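Local coordinates for putative tetR-family transcriptional regulatory protein (PDB 2DG8) that probably binds DNA through a helix-turn-helix motif and regulates transcription, as a putative TetR-family regulator, at residues L92-S97 with L156-A161; D20-E25 with L104-E109. All blocks are in the same frame, centred on the assembly; numbering follows the deposited sequence.

How the contacts relate
Contact 1 lies inside the C-terminal regulatory part of this TetR-type chain, whereas contact 2 ties that part to the N-terminal DNA-binding part; their centres are about 16 Å apart. Helix 101-116 is the bridge between them. It follows helix 82-98 of contact 1 in the chain, and its own L104-E109 also packs on helix 141-159: L104 CD1 lies 3.8 Å from A159 CB, and Q108 OE1 3.4 Å from L156 CD2. Contact 1 is polar and stacked, contact 2 almost wholly apolar within its segments. Both touch the second subunit.

Contact 1 (L92-S97 with L156-A161); sequences LVHELS and LHRALA
R158 reaches across to S97 and H94, joining two helices of the all-helical C-terminal domain of a TetR-type regulator. Its guanidinium lies flat against the imidazole, the planes 15° apart and the centres separated by 3.7 Å; NE comes over the histidine face toward the rim, 3.4 Å from CE1, while ND1 of H94 sits over the middle of the guanidinium. A bend at chi3 (82°) swings NE round to this face, and CD makes a CH-pi contact over the same ring. At the edge of the guanidinium, nearly in its plane, NH2 donates to S97 OG at 2.7 Å, with an N-H...O angle of 134°; NH2 also forms a salt bridge with E98. The serine OG in turn donates to H94 O. An alanine in place of R158 would probably leave the H94 ring without its stacking partner on this face, S97 OG without this donor and E98 without the salt bridge to R158. S97 O rests 3.3 Å from A159 CB, and a water donates to both S97 O and A159 O. Helix 82-98 thus packs on the end of helix 141-159, V93 touching I151 and L154, with helix 167-177 alongside, where T170 OG1 is hydrogen-bonded to H94 NE2.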
loop_
_atom_site.group_PDB
_atom_site.type_symbol
_atom_site.label_atom_id
_atom_site.label_comp_id
_atom_site.label_asym_id
_atom_site.label_seq_id
_atom_site.Cartn_x
_atom_site.Cartn_y
_atom_site.Cartn_z
ATOM N N LEU A 92 -9.458 -6.791 -13.199
ATOM C CA LEU A 92 -8.154 -6.895 -12.558
ATOM C C LEU A 92 -8.221 -6.285 -11.158
ATOM O O LEU A 92 -7.771 -6.886 -10.190
ATOM C CB LEU A 92 -7.115 -6.142 -13.382
ATOM C CG LEU A 92 -5.683 -6.649 -13.546
ATOM C CD1 LEU A 92 -4.833 -5.483 -14.035
ATOM C CD2 LEU A 92 -5.128 -7.194 -12.248
ATOM N N VAL A 93 -8.775 -5.080 -11.067
ATOM C CA VAL A 93 -8.884 -4.382 -9.796
ATOM C C VAL A 93 -9.660 -5.176 -8.758
ATOM O O VAL A 93 -9.224 -5.288 -7.614
ATOM C CB VAL A 93 -9.563 -3.007 -9.965
ATOM C CG1 VAL A 93 -10.020 -2.481 -8.605
ATOM C CG2 VAL A 93 -8.586 -2.025 -10.603
ATOM N N HIS A 94 -10.814 -5.718 -9.144
ATOM C CA HIS A 94 -11.602 -6.477 -8.183
ATOM C C HIS A 94 -10.944 -7.799 -7.788
ATOM O O HIS A 94 -10.962 -8.192 -6.620
ATOM C CB HIS A 94 -13.025 -6.681 -8.714
ATOM C CG HIS A 94 -13.860 -5.435 -8.641
ATOM N ND1 HIS A 94 -15.090 -5.401 -8.021
ATOM C CD2 HIS A 94 -13.607 -4.167 -9.040
ATOM C CE1 HIS A 94 -15.554 -4.165 -8.032
ATOM N NE2 HIS A 94 -14.673 -3.395 -8.644
ATOM N N GLU A 95 -10.330 -8.472 -8.746
ATOM C CA GLU A 95 -9.664 -9.726 -8.423
ATOM C C GLU A 95 -8.493 -9.486 -7.453
ATOM O O GLU A 95 -8.348 -10.189 -6.461
ATOM C CB GLU A 95 -9.154 -10.403 -9.696
ATOM C CG GLU A 95 -8.465 -11.731 -9.428
ATOM C CD GLU A 95 -8.021 -12.439 -10.697
ATOM O OE1 GLU A 95 -8.794 -12.438 -11.684
ATOM O OE2 GLU A 95 -6.910 -13.011 -10.696
ATOM N N LEU A 96 -7.672 -8.480 -7.733
ATOM C CA LEU A 96 -6.522 -8.188 -6.880
ATOM C C LEU A 96 -6.913 -7.706 -5.489
ATOM O O LEU A 96 -6.167 -7.904 -4.538
ATOM C CB LEU A 96 -5.632 -7.119 -7.512
ATOM C CG LEU A 96 -4.917 -7.343 -8.847
ATOM C CD1 LEU A 96 -4.343 -6.000 -9.308
ATOM C CD2 LEU A 96 -3.813 -8.387 -8.704
ATOM N N SER A 97 -8.064 -7.057 -5.372
ATOM C CA SER A 97 -8.494 -6.550 -4.083
ATOM C C SER A 97 -9.160 -7.573 -3.177
ATOM O O SER A 97 -9.199 -7.373 -1.966
ATOM C CB SER A 97 -9.450 -5.362 -4.258
ATOM O OG SER A 97 -10.727 -5.787 -4.720
ATOM N N LEU A 156 -6.264 -1.063 -3.452
ATOM C CA LEU A 156 -5.976 -0.845 -2.052
ATOM C C LEU A 156 -7.213 -0.413 -1.286
ATOM O O LEU A 156 -7.479 -0.921 -0.201
ATOM C CB LEU A 156 -4.881 0.215 -1.914
ATOM C CG LEU A 156 -4.211 0.441 -0.555
ATOM C CD1 LEU A 156 -5.140 1.212 0.376
ATOM C CD2 LEU A 156 -3.824 -0.903 0.046
ATOM N N HIS A 157 -7.973 0.527 -1.838
ATOM C CA HIS A 157 -9.161 0.986 -1.137
ATOM C C HIS A 157 -10.267 -0.046 -1.067
ATOM O O HIS A 157 -11.049 -0.034 -0.122
ATOM C CB HIS A 157 -9.681 2.291 -1.738
ATOM C CG HIS A 157 -8.894 3.489 -1.315
ATOM N ND1 HIS A 157 -9.337 4.780 -1.502
ATOM C CD2 HIS A 157 -7.698 3.588 -0.686
ATOM C CE1 HIS A 157 -8.450 5.623 -1.004
ATOM N NE2 HIS A 157 -7.446 4.925 -0.503
ATOM N N ARG A 158 -10.340 -0.944 -2.044
ATOM C CA ARG A 158 -11.371 -1.984 -1.986
ATOM C C ARG A 158 -10.946 -3.070 -0.998
ATOM O O ARG A 158 -11.737 -3.519 -0.167
ATOM C CB ARG A 158 -11.590 -2.646 -3.346
ATOM C CG ARG A 158 -12.319 -1.811 -4.357
ATOM C CD ARG A 158 -12.916 -2.703 -5.449
ATOM N NE ARG A 158 -14.189 -3.309 -5.052
ATOM C CZ ARG A 158 -14.378 -4.595 -4.752
ATOM N NH1 ARG A 158 -15.592 -5.021 -4.414
ATOM N NH2 ARG A 158 -13.373 -5.461 -4.783
ATOM N N ALA A 159 -9.686 -3.476 -1.095
ATOM C CA ALA A 159 -9.141 -4.524 -0.238
ATOM C C ALA A 159 -9.220 -4.213 1.253
ATOM O O ALA A 159 -9.602 -5.070 2.048
ATOM C CB ALA A 159 -7.704 -4.808 -0.628
ATOM N N LEU A 160 -8.871 -2.992 1.640
ATOM C CA LEU A 160 -8.895 -2.632 3.054
ATOM C C LEU A 160 -10.156 -1.898 3.456
ATOM O O LEU A 160 -10.160 -1.162 4.437
ATOM C CB LEU A 160 -7.670 -1.782 3.397
ATOM C CG LEU A 160 -6.326 -2.451 3.094
ATOM C CD1 LEU A 160 -5.195 -1.493 3.401
ATOM C CD2 LEU A 160 -6.196 -3.733 3.913
ATOM N N ALA A 161 -11.228 -2.095 2.698
ATOM C CA ALA A 161 -12.491 -1.442 3.005
ATOM C C ALA A 161 -13.356 -2.308 3.909
ATOM O O ALA A 161 -13.230 -3.532 3.928
ATOM C CB ALA A 161 -13.262 -1.133 1.711
HETATM O O HOH W 1 -9.715 -7.787 0.800
#

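Contact 2 (D20-E25 with L104-E109); sequences DLIAEE and LVLTQE
I22 and A23, on helix 10-25 of the TetR-type DNA-binding domain, pack on V105, L106 and E109 of helix 101-116, a helix of the C-terminal regulatory domain. The two short helical segments run nearly perpendicular, at 94°, with axes 9.0 Å apart at closest approach. Apolar contacts carry the join. L106 holds CG beside its backbone N (chi1 -70°), and its CD2 methyl lies against A23, 3.7 Å from CB. The same methyl touches I22 CG2 at 4.0 Å. I22 also meets the aliphatic part of E109: its CG2 lies anti to the backbone N and sits 3.6 Å from E109 CG, the two side chains passing at a slant. F61 and L57 of helix 53-77 continue the apolar cluster on I22, as F64 does on L106.

No hydrogen bond spans the two segments, and the polar link at the centre of the contact comes from the second subunit. E109 forms a salt bridge through OE2 with R116 of that subunit, whose guanidinium also bonds I22 O and A23 O. One foreign arginine therefore joins both helices of this contact, so the interdomain join and the dimer meet at the same place. A further link lies within the chain: at the start of segment 20-25, D20 forms a salt bridge with R102, near the start of helix 101-116. Beside A23 O, which R116 of the second subunit also bonds, V105 sets a single methyl: CG1 lies 3.6 Å from A23 O.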
loop_
_atom_site.group_PDB
_atom_site.type_symbol
_atom_site.label_atom_id
_atom_site.label_comp_id
_atom_site.label_asym_id
_atom_site.label_seq_id
_atom_site.Cartn_x
_atom_site.Cartn_y
_atom_site.Cartn_z
ATOM N N ASP A 20 5.646 -18.084 1.592
ATOM C CA ASP A 20 4.647 -18.615 2.516
ATOM C C ASP A 20 4.919 -18.031 3.907
ATOM O O ASP A 20 4.018 -17.506 4.560
ATOM C CB ASP A 20 4.744 -20.147 2.612
ATOM C CG ASP A 20 4.241 -20.860 1.366
ATOM O OD1 ASP A 20 4.490 -22.082 1.253
ATOM O OD2 ASP A 20 3.593 -20.217 0.509
ATOM N N LEU A 21 6.170 -18.145 4.352
ATOM C CA LEU A 21 6.585 -17.647 5.658
ATOM C C LEU A 21 6.265 -16.163 5.841
ATOM O O LEU A 21 5.647 -15.778 6.830
ATOM C CB LEU A 21 8.090 -17.896 5.853
ATOM C CG LEU A 21 8.773 -17.529 7.180
ATOM C CD1 LEU A 21 8.878 -16.015 7.319
ATOM C CD2 LEU A 21 7.985 -18.127 8.345
ATOM N N ILE A 22 6.679 -15.327 4.893
ATOM C CA ILE A 22 6.415 -13.894 5.001
ATOM C C ILE A 22 4.910 -13.619 5.057
ATOM O O ILE A 22 4.438 -12.852 5.902
ATOM C CB ILE A 22 7.047 -13.114 3.812
ATOM C CG1 ILE A 22 8.576 -13.198 3.891
ATOM C CG2 ILE A 22 6.612 -11.645 3.835
ATOM C CD1 ILE A 22 9.285 -12.559 2.711
ATOM N N ALA A 23 4.154 -14.260 4.168
ATOM C CA ALA A 23 2.702 -14.070 4.129
ATOM C C ALA A 23 2.035 -14.445 5.455
ATOM O O ALA A 23 1.190 -13.716 5.961
ATOM C CB ALA A 23 2.101 -14.892 3.001
ATOM N N GLU A 24 2.426 -15.581 6.016
ATOM C CA GLU A 24 1.848 -16.063 7.264
ATOM C C GLU A 24 2.344 -15.415 8.553
ATOM O O GLU A 24 1.538 -15.005 9.388
ATOM C CB GLU A 24 2.046 -17.576 7.373
ATOM C CG GLU A 24 1.302 -18.394 6.325
ATOM C CD GLU A 24 1.660 -19.877 6.379
ATOM O OE1 GLU A 24 1.607 -20.470 7.482
ATOM O OE2 GLU A 24 1.990 -20.448 5.319
ATOM N N GLU A 25 3.657 -15.299 8.711
ATOM C CA GLU A 25 4.226 -14.756 9.948
ATOM C C GLU A 25 4.835 -13.366 9.873
ATOM O O GLU A 25 5.165 -12.781 10.908
ATOM C CB GLU A 25 5.284 -15.727 10.489
ATOM C CG GLU A 25 4.739 -17.116 10.842
ATOM C CD GLU A 25 5.831 -18.096 11.243
ATOM O OE1 GLU A 25 6.697 -17.722 12.059
ATOM O OE2 GLU A 25 5.821 -19.242 10.745
ATOM N N LEU A 104 -2.414 -10.030 -1.232
ATOM C CA LEU A 104 -2.563 -8.690 -0.677
ATOM C C LEU A 104 -1.508 -8.466 0.410
ATOM O O LEU A 104 -0.865 -7.424 0.455
ATOM C CB LEU A 104 -3.965 -8.520 -0.080
ATOM C CG LEU A 104 -4.238 -7.260 0.739
ATOM C CD1 LEU A 104 -4.165 -6.010 -0.152
ATOM C CD2 LEU A 104 -5.616 -7.391 1.393
ATOM N N VAL A 105 -1.343 -9.449 1.289
ATOM C CA VAL A 105 -0.360 -9.353 2.371
ATOM C C VAL A 105 1.079 -9.272 1.840
ATOM O O VAL A 105 1.875 -8.460 2.315
ATOM C CB VAL A 105 -0.498 -10.570 3.348
ATOM C CG1 VAL A 105 0.631 -10.573 4.376
ATOM C CG2 VAL A 105 -1.840 -10.508 4.055
ATOM N N LEU A 106 1.411 -10.098 0.848
ATOM C CA LEU A 106 2.763 -10.087 0.277
ATOM C C LEU A 106 3.010 -8.750 -0.417
ATOM O O LEU A 106 4.111 -8.192 -0.357
ATOM C CB LEU A 106 2.942 -11.253 -0.702
ATOM C CG LEU A 106 2.988 -12.657 -0.059
ATOM C CD1 LEU A 106 3.048 -13.750 -1.143
ATOM C CD2 LEU A 106 4.204 -12.756 0.862
ATOM N N THR A 107 1.979 -8.226 -1.067
ATOM C CA THR A 107 2.102 -6.940 -1.727
ATOM C C THR A 107 2.430 -5.884 -0.670
ATOM O O THR A 107 3.355 -5.093 -0.832
ATOM C CB THR A 107 0.781 -6.524 -2.443
ATOM O OG1 THR A 107 0.451 -7.485 -3.448
ATOM C CG2 THR A 107 0.934 -5.172 -3.099
ATOM N N GLN A 108 1.671 -5.871 0.419
ATOM C CA GLN A 108 1.915 -4.881 1.463
ATOM C C GLN A 108 3.254 -5.089 2.172
ATOM O O GLN A 108 3.901 -4.121 2.570
ATOM C CB GLN A 108 0.764 -4.877 2.476
ATOM C CG GLN A 108 -0.588 -4.530 1.845
ATOM C CD GLN A 108 -0.572 -3.190 1.113
ATOM O OE1 GLN A 108 -1.160 -3.052 0.047
ATOM N NE2 GLN A 108 0.091 -2.202 1.692
ATOM N N GLU A 109 3.676 -6.338 2.336
ATOM C CA GLU A 109 4.964 -6.588 2.986
ATOM C C GLU A 109 6.043 -5.957 2.124
ATOM O O GLU A 109 6.906 -5.238 2.623
ATOM C CB GLU A 109 5.236 -8.095 3.131
ATOM C CG GLU A 109 4.483 -8.769 4.268
ATOM C CD GLU A 109 5.044 -8.426 5.649
ATOM O OE1 GLU A 109 6.127 -7.807 5.723
ATOM O OE2 GLU A 109 4.415 -8.789 6.668
#